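Local coordinates for protein peptide amidase (Stenotrophomonas maltophilia, PDB 1M22) that probably hydrolyses the C-terminal carboxamide group of peptides, as a serine hydrolase of the amidase signature family, at residues P416-A421 and P432-S437; E399-A404 and Y436-V441; N88-P93 and E335-T340; Q104-D109 and R342-S347; A174-S179 and M227-A232. All coordinates share one frame; numbering follows the deposited sequence.

Contact 1: residues P416-A421 and P432-S437; sequences PTTGVA and PGESYS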
# COMPACT_ATOMS: atom_id res chain seq x y z
N PRO A 416 14.91 6.50 -6.68
CA PRO A 416 14.46 6.86 -5.34
C PRO A 416 12.94 6.87 -5.49
O PRO A 416 12.43 7.26 -6.55
CB PRO A 416 15.01 8.28 -5.15
CG PRO A 416 16.21 8.31 -6.05
CD PRO A 416 15.74 7.57 -7.27
N THR A 417 12.20 6.44 -4.47
CA THR A 417 10.75 6.40 -4.57
C THR A 417 10.13 7.79 -4.66
O THR A 417 9.28 8.06 -5.51
CB THR A 417 10.16 5.64 -3.38
OG1 THR A 417 10.78 4.36 -3.30
CG2 THR A 417 8.65 5.47 -3.53
N THR A 418 10.56 8.67 -3.77
CA THR A 418 10.05 10.04 -3.72
C THR A 418 10.99 10.85 -2.82
O THR A 418 12.08 10.39 -2.49
CB THR A 418 8.60 10.05 -3.15
OG1 THR A 418 8.08 11.38 -3.20
CG2 THR A 418 8.57 9.54 -1.71
N GLY A 419 10.57 12.06 -2.46
CA GLY A 419 11.39 12.89 -1.59
C GLY A 419 11.05 12.57 -0.15
O GLY A 419 10.53 11.49 0.14
N VAL A 420 11.33 13.50 0.77
CA VAL A 420 11.02 13.26 2.17
C VAL A 420 9.73 13.94 2.60
O VAL A 420 9.18 14.78 1.89
CB VAL A 420 12.15 13.75 3.09
CG1 VAL A 420 13.43 12.98 2.79
CG2 VAL A 420 12.37 15.25 2.92
N ALA A 421 9.24 13.56 3.77
CA ALA A 421 8.01 14.12 4.32
C ALA A 421 8.10 15.64 4.44
O ALA A 421 9.16 16.19 4.72
CB ALA A 421 7.72 13.50 5.68
N PRO A 432 9.26 16.69 -8.23
CA PRO A 432 9.55 16.40 -9.64
C PRO A 432 10.52 15.24 -9.84
O PRO A 432 11.52 15.12 -9.13
CB PRO A 432 10.12 17.72 -10.15
CG PRO A 432 9.44 18.74 -9.30
CD PRO A 432 9.52 18.11 -7.94
N GLY A 433 10.22 14.38 -10.81
CA GLY A 433 11.11 13.26 -11.09
C GLY A 433 10.69 11.89 -10.57
O GLY A 433 11.46 10.94 -10.71
N GLU A 434 9.51 11.78 -9.97
CA GLU A 434 9.06 10.48 -9.47
C GLU A 434 8.79 9.55 -10.65
O GLU A 434 8.41 10.00 -11.73
CB GLU A 434 7.80 10.64 -8.62
CG GLU A 434 7.98 11.54 -7.42
CD GLU A 434 6.69 11.75 -6.65
OE1 GLU A 434 5.68 12.14 -7.28
OE2 GLU A 434 6.67 11.54 -5.42
N SER A 435 8.96 8.25 -10.43
CA SER A 435 8.76 7.26 -11.49
C SER A 435 7.72 6.18 -11.20
O SER A 435 7.34 5.44 -12.11
CB SER A 435 10.09 6.57 -11.81
OG SER A 435 11.06 7.50 -12.29
N TYR A 436 7.25 6.08 -9.96
CA TYR A 436 6.29 5.04 -9.60
C TYR A 436 4.96 5.08 -10.36
O TYR A 436 4.25 4.07 -10.42
CB TYR A 436 6.02 5.06 -8.09
CG TYR A 436 5.47 6.36 -7.56
CD1 TYR A 436 4.15 6.74 -7.82
CD2 TYR A 436 6.26 7.21 -6.80
CE1 TYR A 436 3.65 7.95 -7.34
CE2 TYR A 436 5.77 8.42 -6.32
CZ TYR A 436 4.46 8.79 -6.59
OH TYR A 436 3.98 9.99 -6.13
N SER A 437 4.63 6.22 -10.95
CA SER A 437 3.39 6.32 -11.70
C SER A 437 3.37 5.36 -12.88
O SER A 437 2.32 4.86 -13.27
CB SER A 437 3.18 7.75 -12.21
OG SER A 437 1.98 7.86 -12.95
O HOH W 1 10.03 7.38 -8.00

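Contact 2: residues E399-A404 and Y436-V441; sequences EGIDAA and YSAAAV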
# COMPACT_ATOMS: atom_id res chain seq x y z
N GLU A 399 5.21 0.50 -24.12
CA GLU A 399 6.08 1.54 -24.65
C GLU A 399 6.77 2.37 -23.58
O GLU A 399 7.42 3.37 -23.87
CB GLU A 399 5.27 2.44 -25.60
CG GLU A 399 4.88 1.73 -26.89
CD GLU A 399 3.83 2.48 -27.70
OE1 GLU A 399 3.79 3.72 -27.64
OE2 GLU A 399 3.04 1.81 -28.40
N GLY A 400 6.63 1.94 -22.33
CA GLY A 400 7.25 2.63 -21.21
C GLY A 400 8.20 1.72 -20.47
O GLY A 400 9.36 1.56 -20.87
N ILE A 401 7.72 1.10 -19.40
CA ILE A 401 8.55 0.20 -18.61
C ILE A 401 9.13 -0.94 -19.47
O ILE A 401 10.32 -1.23 -19.39
CB ILE A 401 7.74 -0.41 -17.44
CG1 ILE A 401 7.49 0.66 -16.37
CG2 ILE A 401 8.47 -1.62 -16.86
CD1 ILE A 401 6.49 0.24 -15.30
N ASP A 402 8.29 -1.57 -20.29
CA ASP A 402 8.77 -2.67 -21.11
C ASP A 402 9.81 -2.24 -22.14
O ASP A 402 10.74 -2.99 -22.43
CB ASP A 402 7.61 -3.38 -21.80
CG ASP A 402 6.67 -4.06 -20.82
OD1 ASP A 402 7.16 -4.58 -19.79
OD2 ASP A 402 5.46 -4.07 -21.08
N ALA A 403 9.66 -1.04 -22.68
CA ALA A 403 10.61 -0.55 -23.67
C ALA A 403 11.98 -0.35 -23.01
O ALA A 403 13.01 -0.67 -23.59
CB ALA A 403 10.12 0.76 -24.27
N ALA A 404 11.98 0.18 -21.79
CA ALA A 404 13.23 0.40 -21.07
C ALA A 404 13.87 -0.93 -20.69
O ALA A 404 15.09 -1.10 -20.82
CB ALA A 404 12.98 1.24 -19.82
N TYR A 436 7.25 6.08 -9.96
CA TYR A 436 6.29 5.04 -9.60
C TYR A 436 4.96 5.08 -10.36
O TYR A 436 4.25 4.07 -10.42
CB TYR A 436 6.02 5.06 -8.09
CG TYR A 436 5.47 6.36 -7.56
CD1 TYR A 436 4.15 6.74 -7.82
CD2 TYR A 436 6.26 7.21 -6.80
CE1 TYR A 436 3.65 7.95 -7.34
CE2 TYR A 436 5.77 8.42 -6.32
CZ TYR A 436 4.46 8.79 -6.59
OH TYR A 436 3.98 9.99 -6.13
N SER A 437 4.63 6.22 -10.95
CA SER A 437 3.39 6.32 -11.70
C SER A 437 3.37 5.36 -12.88
O SER A 437 2.32 4.86 -13.27
CB SER A 437 3.18 7.75 -12.21
OG SER A 437 1.98 7.86 -12.95
N ALA A 438 4.55 5.09 -13.45
CA ALA A 438 4.64 4.19 -14.59
C ALA A 438 4.09 2.81 -14.23
O ALA A 438 3.30 2.23 -14.97
CB ALA A 438 6.09 4.07 -15.06
N ALA A 439 4.52 2.27 -13.09
CA ALA A 439 4.04 0.96 -12.67
C ALA A 439 2.55 0.99 -12.36
O ALA A 439 1.81 0.07 -12.72
CB ALA A 439 4.83 0.48 -11.45
N ALA A 440 2.10 2.05 -11.70
CA ALA A 440 0.69 2.17 -11.36
C ALA A 440 -0.20 2.19 -12.60
O ALA A 440 -1.20 1.48 -12.68
CB ALA A 440 0.46 3.42 -10.51
N VAL A 441 0.17 3.01 -13.58
CA VAL A 441 -0.61 3.14 -14.80
C VAL A 441 -0.53 1.90 -15.69
O VAL A 441 -1.50 1.53 -16.34
CB VAL A 441 -0.19 4.41 -15.56
CG1 VAL A 441 -0.94 4.53 -16.88
CG2 VAL A 441 -0.46 5.64 -14.69

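Contact 3: residues N88-P93 and E335-T340; sequences NINAAP and ERYFNT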
# COMPACT_ATOMS: atom_id res chain seq x y z
N ASN A 88 -10.63 1.22 3.35
CA ASN A 88 -11.43 1.17 2.13
C ASN A 88 -11.64 -0.31 1.80
O ASN A 88 -12.27 -0.65 0.79
CB ASN A 88 -10.79 1.93 0.96
CG ASN A 88 -9.39 1.46 0.61
OD1 ASN A 88 -8.79 0.67 1.32
ND2 ASN A 88 -8.87 1.97 -0.50
N ILE A 89 -11.14 -1.19 2.67
CA ILE A 89 -11.25 -2.64 2.51
C ILE A 89 -12.33 -3.18 3.46
O ILE A 89 -12.22 -3.02 4.68
CB ILE A 89 -9.91 -3.34 2.83
CG1 ILE A 89 -8.80 -2.79 1.92
CG2 ILE A 89 -10.05 -4.85 2.68
CD1 ILE A 89 -7.40 -3.25 2.29
N ASN A 90 -13.36 -3.82 2.91
CA ASN A 90 -14.45 -4.37 3.72
C ASN A 90 -13.96 -5.41 4.72
O ASN A 90 -13.23 -6.33 4.36
CB ASN A 90 -15.51 -5.02 2.83
CG ASN A 90 -16.22 -4.04 1.91
OD1 ASN A 90 -15.98 -2.83 1.96
ND2 ASN A 90 -17.11 -4.56 1.07
N ALA A 91 -14.40 -5.28 5.97
CA ALA A 91 -14.02 -6.23 7.01
C ALA A 91 -14.97 -6.17 8.19
O ALA A 91 -14.95 -5.21 8.97
CB ALA A 91 -12.59 -5.96 7.48
N ALA A 92 -15.81 -7.18 8.33
CA ALA A 92 -16.75 -7.24 9.44
C ALA A 92 -15.97 -7.47 10.72
O ALA A 92 -14.90 -8.08 10.70
CB ALA A 92 -17.76 -8.36 9.22
N PRO A 93 -16.49 -7.01 11.87
CA PRO A 93 -17.75 -6.28 12.06
C PRO A 93 -17.56 -4.77 12.09
O PRO A 93 -18.44 -4.03 12.55
CB PRO A 93 -18.23 -6.82 13.40
CG PRO A 93 -16.94 -6.86 14.17
CD PRO A 93 -15.94 -7.43 13.17
N GLU A 335 -20.25 3.54 -7.89
CA GLU A 335 -21.68 3.27 -7.90
C GLU A 335 -21.94 1.76 -7.92
O GLU A 335 -22.89 1.30 -7.29
CB GLU A 335 -22.35 4.00 -9.07
CG GLU A 335 -22.08 5.51 -9.03
CD GLU A 335 -23.05 6.34 -9.85
OE1 GLU A 335 -23.42 5.90 -10.96
OE2 GLU A 335 -23.43 7.43 -9.39
N ARG A 336 -21.10 1.00 -8.61
CA ARG A 336 -21.27 -0.45 -8.64
C ARG A 336 -21.04 -0.99 -7.22
O ARG A 336 -21.77 -1.85 -6.74
CB ARG A 336 -20.29 -1.11 -9.61
CG ARG A 336 -20.38 -2.64 -9.65
CD ARG A 336 -19.59 -3.23 -10.81
NE ARG A 336 -18.15 -3.05 -10.67
CZ ARG A 336 -17.38 -3.76 -9.85
NH1 ARG A 336 -17.92 -4.69 -9.08
NH2 ARG A 336 -16.08 -3.52 -9.79
N TYR A 337 -20.01 -0.47 -6.55
CA TYR A 337 -19.69 -0.90 -5.20
C TYR A 337 -20.85 -0.58 -4.24
O TYR A 337 -21.25 -1.42 -3.44
CB TYR A 337 -18.40 -0.23 -4.71
CG TYR A 337 -18.11 -0.41 -3.24
CD1 TYR A 337 -18.77 0.35 -2.28
CD2 TYR A 337 -17.20 -1.38 -2.80
CE1 TYR A 337 -18.54 0.16 -0.93
CE2 TYR A 337 -16.97 -1.58 -1.44
CZ TYR A 337 -17.65 -0.80 -0.51
OH TYR A 337 -17.46 -0.98 0.84
N PHE A 338 -21.39 0.64 -4.33
CA PHE A 338 -22.50 1.03 -3.47
C PHE A 338 -23.68 0.08 -3.63
O PHE A 338 -24.34 -0.28 -2.66
CB PHE A 338 -22.98 2.46 -3.77
CG PHE A 338 -22.06 3.55 -3.27
CD1 PHE A 338 -21.19 3.34 -2.21
CD2 PHE A 338 -22.12 4.82 -3.84
CE1 PHE A 338 -20.39 4.38 -1.72
CE2 PHE A 338 -21.34 5.86 -3.36
CZ PHE A 338 -20.47 5.65 -2.30
N ASN A 339 -23.96 -0.30 -4.88
CA ASN A 339 -25.07 -1.20 -5.17
C ASN A 339 -24.81 -2.62 -4.70
O ASN A 339 -25.66 -3.24 -4.07
CB ASN A 339 -25.36 -1.19 -6.67
CG ASN A 339 -26.40 -2.22 -7.08
OD1 ASN A 339 -26.11 -3.41 -7.20
ND2 ASN A 339 -27.63 -1.76 -7.27
N THR A 340 -23.63 -3.13 -5.02
CA THR A 340 -23.24 -4.49 -4.65
C THR A 340 -23.30 -4.75 -3.14
O THR A 340 -23.75 -5.81 -2.71
CB THR A 340 -21.81 -4.81 -5.15
OG1 THR A 340 -21.77 -4.71 -6.57
CG2 THR A 340 -21.39 -6.21 -4.72

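Contact 4: residues Q104-D109 and R342-S347; sequences QGFRPD and RAPLRS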
# COMPACT_ATOMS: atom_id res chain seq x y z
N GLN A 104 -19.94 6.04 8.05
CA GLN A 104 -19.55 5.72 9.42
C GLN A 104 -20.34 4.55 10.03
O GLN A 104 -19.87 3.90 10.96
CB GLN A 104 -19.70 6.95 10.32
CG GLN A 104 -21.11 7.51 10.36
CD GLN A 104 -21.25 8.65 11.36
OE1 GLN A 104 -20.53 9.65 11.27
NE2 GLN A 104 -22.17 8.50 12.30
N GLY A 105 -21.53 4.29 9.50
CA GLY A 105 -22.34 3.20 10.02
C GLY A 105 -22.54 2.07 9.03
O GLY A 105 -23.40 1.21 9.20
N PHE A 106 -21.72 2.08 7.98
CA PHE A 106 -21.77 1.08 6.93
C PHE A 106 -20.78 -0.04 7.26
O PHE A 106 -19.56 0.18 7.27
CB PHE A 106 -21.42 1.76 5.60
CG PHE A 106 -21.27 0.83 4.44
CD1 PHE A 106 -22.30 -0.02 4.05
CD2 PHE A 106 -20.09 0.83 3.71
CE1 PHE A 106 -22.16 -0.85 2.94
CE2 PHE A 106 -19.94 0.01 2.60
CZ PHE A 106 -20.97 -0.83 2.22
N ARG A 107 -21.29 -1.24 7.54
CA ARG A 107 -20.45 -2.37 7.92
C ARG A 107 -20.63 -3.61 7.05
O ARG A 107 -21.26 -4.59 7.46
CB ARG A 107 -20.73 -2.73 9.39
CG ARG A 107 -20.67 -1.54 10.33
CD ARG A 107 -20.93 -1.95 11.77
NE ARG A 107 -20.89 -0.81 12.68
CZ ARG A 107 -21.85 0.11 12.77
NH1 ARG A 107 -22.93 0.03 12.01
NH2 ARG A 107 -21.72 1.12 13.63
N PRO A 108 -20.08 -3.59 5.83
CA PRO A 108 -20.18 -4.71 4.89
C PRO A 108 -19.37 -5.95 5.28
O PRO A 108 -18.46 -5.88 6.11
CB PRO A 108 -19.71 -4.11 3.58
CG PRO A 108 -18.70 -3.10 4.03
CD PRO A 108 -19.37 -2.45 5.21
N ASP A 109 -19.70 -7.08 4.67
CA ASP A 109 -19.01 -8.34 4.93
C ASP A 109 -17.59 -8.31 4.37
O ASP A 109 -17.27 -7.49 3.51
CB ASP A 109 -19.78 -9.50 4.29
CG ASP A 109 -21.22 -9.58 4.77
OD1 ASP A 109 -21.43 -9.62 6.00
OD2 ASP A 109 -22.13 -9.61 3.92
N ARG A 342 -24.91 -2.72 -0.96
CA ARG A 342 -26.07 -2.01 -0.42
C ARG A 342 -25.70 -0.95 0.60
O ARG A 342 -26.15 -0.97 1.75
CB ARG A 342 -27.03 -3.02 0.21
CG ARG A 342 -27.47 -4.12 -0.75
CD ARG A 342 -28.46 -5.07 -0.10
NE ARG A 342 -29.70 -4.39 0.25
CZ ARG A 342 -30.72 -4.98 0.87
NH1 ARG A 342 -30.64 -6.26 1.21
NH2 ARG A 342 -31.82 -4.29 1.15
N ALA A 343 -24.88 0.01 0.17
CA ALA A 343 -24.45 1.09 1.04
C ALA A 343 -25.58 2.10 1.23
O ALA A 343 -26.55 2.11 0.46
CB ALA A 343 -23.22 1.78 0.44
N PRO A 344 -25.48 2.96 2.26
CA PRO A 344 -26.51 3.97 2.52
C PRO A 344 -26.54 5.03 1.41
O PRO A 344 -27.51 5.78 1.28
CB PRO A 344 -26.12 4.53 3.88
CG PRO A 344 -24.63 4.37 3.89
CD PRO A 344 -24.43 3.00 3.29
N LEU A 345 -25.46 5.09 0.64
CA LEU A 345 -25.34 6.01 -0.49
C LEU A 345 -25.56 5.15 -1.72
O LEU A 345 -25.05 4.03 -1.80
CB LEU A 345 -23.93 6.61 -0.55
CG LEU A 345 -23.45 7.46 0.63
CD1 LEU A 345 -21.98 7.81 0.45
CD2 LEU A 345 -24.30 8.72 0.73
N ARG A 346 -26.33 5.65 -2.68
CA ARG A 346 -26.62 4.89 -3.89
C ARG A 346 -25.95 5.44 -5.14
O ARG A 346 -25.86 4.75 -6.16
CB ARG A 346 -28.14 4.84 -4.11
CG ARG A 346 -28.91 4.23 -2.95
CD ARG A 346 -30.41 4.51 -3.06
NE ARG A 346 -31.00 3.95 -4.27
CZ ARG A 346 -31.06 2.65 -4.54
NH1 ARG A 346 -30.56 1.77 -3.69
NH2 ARG A 346 -31.62 2.24 -5.67
N SER A 347 -25.47 6.67 -5.07
CA SER A 347 -24.83 7.29 -6.22
C SER A 347 -23.76 8.28 -5.81
O SER A 347 -23.67 8.68 -4.65
CB SER A 347 -25.87 8.01 -7.07
OG SER A 347 -26.39 9.12 -6.36

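Contact 5: residues A174-S179 and M227-A232; sequences AANLAS and MARSVA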
# COMPACT_ATOMS: atom_id res chain seq x y z
N ALA A 174 5.32 1.26 10.64
CA ALA A 174 6.55 1.95 11.05
C ALA A 174 6.64 2.13 12.56
O ALA A 174 7.73 2.11 13.12
CB ALA A 174 6.64 3.30 10.36
N ALA A 175 5.49 2.33 13.19
CA ALA A 175 5.41 2.55 14.64
C ALA A 175 5.18 1.27 15.43
O ALA A 175 4.94 1.32 16.63
CB ALA A 175 4.31 3.56 14.94
N ASN A 176 5.24 0.13 14.76
CA ASN A 176 5.03 -1.16 15.40
C ASN A 176 3.69 -1.27 16.13
O ASN A 176 3.61 -1.79 17.25
CB ASN A 176 6.19 -1.48 16.36
CG ASN A 176 7.47 -1.84 15.63
OD1 ASN A 176 8.37 -1.00 15.46
ND2 ASN A 176 7.57 -3.08 15.18
N LEU A 177 2.63 -0.81 15.47
CA LEU A 177 1.28 -0.88 16.02
C LEU A 177 0.61 -2.20 15.60
O LEU A 177 -0.49 -2.51 16.04
CB LEU A 177 0.43 0.29 15.54
CG LEU A 177 0.94 1.70 15.86
CD1 LEU A 177 -0.12 2.71 15.44
CD2 LEU A 177 1.22 1.83 17.35
N ALA A 178 1.28 -2.94 14.72
CA ALA A 178 0.81 -4.23 14.24
C ALA A 178 1.98 -4.93 13.58
O ALA A 178 3.02 -4.31 13.35
CB ALA A 178 -0.33 -4.05 13.24
N SER A 179 1.83 -6.21 13.28
CA SER A 179 2.90 -6.96 12.63
C SER A 179 3.07 -6.49 11.20
O SER A 179 4.17 -6.17 10.76
CB SER A 179 2.59 -8.46 12.65
OG SER A 179 3.49 -9.17 11.82
N MET A 227 2.21 -3.98 3.35
CA MET A 227 3.06 -2.93 3.89
C MET A 227 3.64 -3.58 5.14
O MET A 227 2.91 -4.11 5.98
CB MET A 227 2.22 -1.68 4.17
CG MET A 227 1.61 -1.15 2.87
SD MET A 227 0.57 0.31 2.97
CE MET A 227 1.79 1.63 2.88
N ALA A 228 4.96 -3.56 5.23
CA ALA A 228 5.66 -4.22 6.32
C ALA A 228 7.01 -3.59 6.56
O ALA A 228 7.49 -2.81 5.75
CB ALA A 228 5.83 -5.70 5.97
N ARG A 229 7.64 -3.96 7.67
CA ARG A 229 8.95 -3.40 7.98
C ARG A 229 10.06 -4.11 7.22
O ARG A 229 11.17 -3.57 7.09
CB ARG A 229 9.21 -3.48 9.49
CG ARG A 229 8.32 -2.55 10.30
CD ARG A 229 8.49 -2.79 11.79
NE ARG A 229 8.09 -4.15 12.16
CZ ARG A 229 6.83 -4.52 12.37
NH1 ARG A 229 5.83 -3.65 12.25
NH2 ARG A 229 6.56 -5.79 12.67
N SER A 230 9.77 -5.30 6.70
CA SER A 230 10.77 -6.08 5.97
C SER A 230 10.18 -6.72 4.73
O SER A 230 8.97 -6.94 4.63
CB SER A 230 11.34 -7.18 6.87
OG SER A 230 10.36 -8.18 7.10
N VAL A 231 11.06 -7.05 3.78
CA VAL A 231 10.64 -7.70 2.55
C VAL A 231 10.08 -9.09 2.85
O VAL A 231 9.11 -9.51 2.22
CB VAL A 231 11.82 -7.80 1.55
CG1 VAL A 231 11.40 -8.59 0.32
CG2 VAL A 231 12.28 -6.40 1.16
N ALA A 232 10.68 -9.79 3.80
CA ALA A 232 10.20 -11.13 4.16
C ALA A 232 8.75 -11.07 4.65
O ALA A 232 7.94 -11.92 4.31
CB ALA A 232 11.10 -11.74 5.23
O HOH W 2 6.44 -5.90 9.26

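Contact 1: residues P416-A421 and P432-S437
Thr-418 and Glu-434 meet side by side, both side chains pointing the same way, and the hydroxyl OG1 of Thr-418 donates a short hydrogen bond of 2.6 Å to OE2 of Glu-434. OE2 receives it on the anti lone pair, the one turned away from OE1. The threonine reaches it because OG1 stands opposite the backbone N (chi1 -176°), while the glutamate chain runs out extended past CG. The close-packed part continues at Thr-417: its carbonyl O lies in the plane of the Tyr-436 ring, at the edge, 3.4 Å from CD2 of that tyrosine. A water ties the backbones together, donating to the O atoms of Pro-416 and Thr-417 and accepting from Ser-435 N at 2.8 Å, so the Thr-417 carbonyl meets both the water and the ring edge. The hydroxyl of Thr-417 bonds elsewhere, to Thr-448. Helix 191-196 packs against both threonines and Tyr-436. The loose side is the approach to Glu-434: Pro-432 is solvent-exposed, Gly-433 and Glu-434 partly so, and the chain there draws off from 416-421. Tyr-436 comes within about 8 Å of the nucleophile Ser-189, side chain to side chain. The contact thus joins the loop leaving strand 412-416 to the segment leading into helix 436-442, close to the catalytic serine of the amidase signature fold.

Contact 2: residues E399-A404 and Y436-V441
Ile-401 and Ala-438 mark the closest approach of two helical segments, their CA atoms 6.9 Å apart. Segment 399-404 belongs to the long helix 383-407 and is irregular here: a wider pi-type turn spans 399-401 and the helix is kinked, with regular bonding seen again where Ala-404 N reaches Gly-400 O. Segment 436-441 forms most of the short helix 436-442, whose own backbone bonds include Val-441 N to Ser-437 O. One side chain bridges the gap. Ile-401 sends its longer branch across, CG1 lying opposite the carbonyl carbon (chi1 -72°) and CD1 extended beyond it (chi2 170°). The end methyl CD1 settles against the backbone between two alanines, 3.6 Å from Ala-439 N and 3.7 Å from Ala-438 C. It also touches the methyls, Ala-438 CB at 3.9 Å and, less closely, Ala-439 CB at 4.2 Å. Further out, Leu-312 and Trp-318 pack on Ala-438, and Met-464 of strand 457-464 packs on Ala-439. The small alanine methyls let the isoleucine come down onto the main chain of the other helix. All three residues are buried and meet through apolar contacts, so the pairing probably rests on close fit and the exclusion of water, with no directional bond between the segments.

Contact 3: residues N88-P93 and E335-T340
Asn-90 and Tyr-337 reach toward each other from opposite directions and meet through a single hydrogen bond: OH of Tyr-337 donates to OD1 of Asn-90 at 2.6 Å. It pins the loop after strand 82-86, part of the central mixed sheet of the amidase signature fold, to the last turns of the long helix 319-340. The hydroxyl arrives in the carbonyl plane on a lone pair of OD1, with a C=O...O angle of 124°, and OD1 in turn sits at the edge of the tyrosine ring, in its plane. Amide and ring are nevertheless turned 62° against each other. A chi1 of 170°, CG opposite the backbone N, directs the Tyr-337 ring off the helix toward Asn-90, and the two side chains together bridge CA atoms 10.9 Å apart. The second shell fixes both partners. Backbone bonds to Ala-111 and Gly-213 hold the main chain of Asn-90, while its side chain rests on Thr-96 and Pro-108; the ring of His-341 meets that of Tyr-337, and Phe-106 packs on it. The catalytic Lys-86 lies about 10 Å from Asn-90, measured between side chains. The bond gives each of these buried polar atoms a partner. Asn-90 ND2 lies farther from the hydroxyl, 3.6 Å from Tyr-337 OH.

Contact 4: residues Q104-D109 and R342-S347
Phe-106 carries this contact, its ring meeting Ala-343 and Pro-344 of the opposite loop. The first kind of interaction is CH-pi: the methyl CB of Ala-343 stands over one face of the Phe-106 ring, 4.0 Å from its centroid and 20° off the normal, displaced toward the rim on the side of CE1 and CZ. With CG opposite the backbone N (chi1 173°), the ring is carried out from its loop toward 342-347, and chi2 (58°) turns a face to Ala-343. The other face is covered from within its own segment, where CD of Pro-108 sits over the ring centre, 3.5 Å above the plane. The ring is therefore sandwiched between an alanine methyl and a proline methylene.

The second kind is plain apolar packing. CE1 of Phe-106 lies 3.6 Å from CA of Ala-343, so the ring rests on the backbone as well as on the methyl. Pro-344 crosses the phenylalanine at about a right angle, bringing its CD to 3.8 Å from Phe-106 CD1. Tyr-337 and His-341 also pack on Phe-106.

Backbone bonding sets the alanine in place, in the loop between helices 319-340 and 348-357. Arg-342, at positive phi, is the C-prime residue of a Schellman motif that closes helix 319-340, with Ala-343 N bonded to Phe-338 O and Arg-342 N to Asn-339 O. Between the two segments the side-chain contacts are apolar: one buried aromatic ring joins two loops whose neighbouring residues, Pro-344 among them, are largely exposed to solvent.

Contact 5: residues A174-S179 and M227-A232
The guanidinium of Arg-229 is held between the side-chain amide of Asn-176, lying over one face toward the rim, and a water over the centre of the opposite face, its oxygen 3.4 Å above the plane. Amide and guanidinium planes are 35° apart, and the two side chains cross at about a right angle. In the plane, at the edge, stand the carbonyl O of Ala-178 and CA of Ser-179. This flat group lies beside the turn where a Schellman motif ends helix 167-174: Asn-176, at positive phi, is its C-prime residue, with Asn-176 N bonded to Val-173 O and Leu-177 N to Ala-172 O. Arg-229 NH1 donates to Ala-178 O at 3.1 Å, an almost straight bond (162° at the hydrogen) that comes in nearly along the C=O axis. The same NH1 also bonds to Val-173 O, so one nitrogen joins the last helical turn to the loop after it. A bend at chi3 (-63°) turns the arginine's end toward these carbonyls. Arg-229 NH2 lies 3.1 Å from Ser-179 O. A positive charge beside the carbonyl end of a helix would be expected to be favourable, and Glu-10 also touches this arginine. The link thus ties the exit of strand 223-228 to the entry of strand 180-185, its neighbour in the sheet. The water completes it, donating to Ser-179 O at 2.7 Å and accepting from Arg-229 N at 2.8 Å.

Contacts 2, 3 and 5 are buried, whereas contacts 1 and 4 are only partly so, contact 4 being farthest from the chain's centre. Contacts 1 and 2 share helix 436-442: the segment leading into it meets a polar, water-bridged loop, while further along it packs against another helix through methyl groups. Contacts 3 and 4 touch, their centres 7 Å apart, and both fasten the 88-109 region to the end of helix 319-340 and the loop that follows it, one by a buried hydrogen bond and the other by ring packing near the surface. Contact 5, nested within the loops those two close, relies on a charged side chain gripping backbone carbonyls beside the sheet.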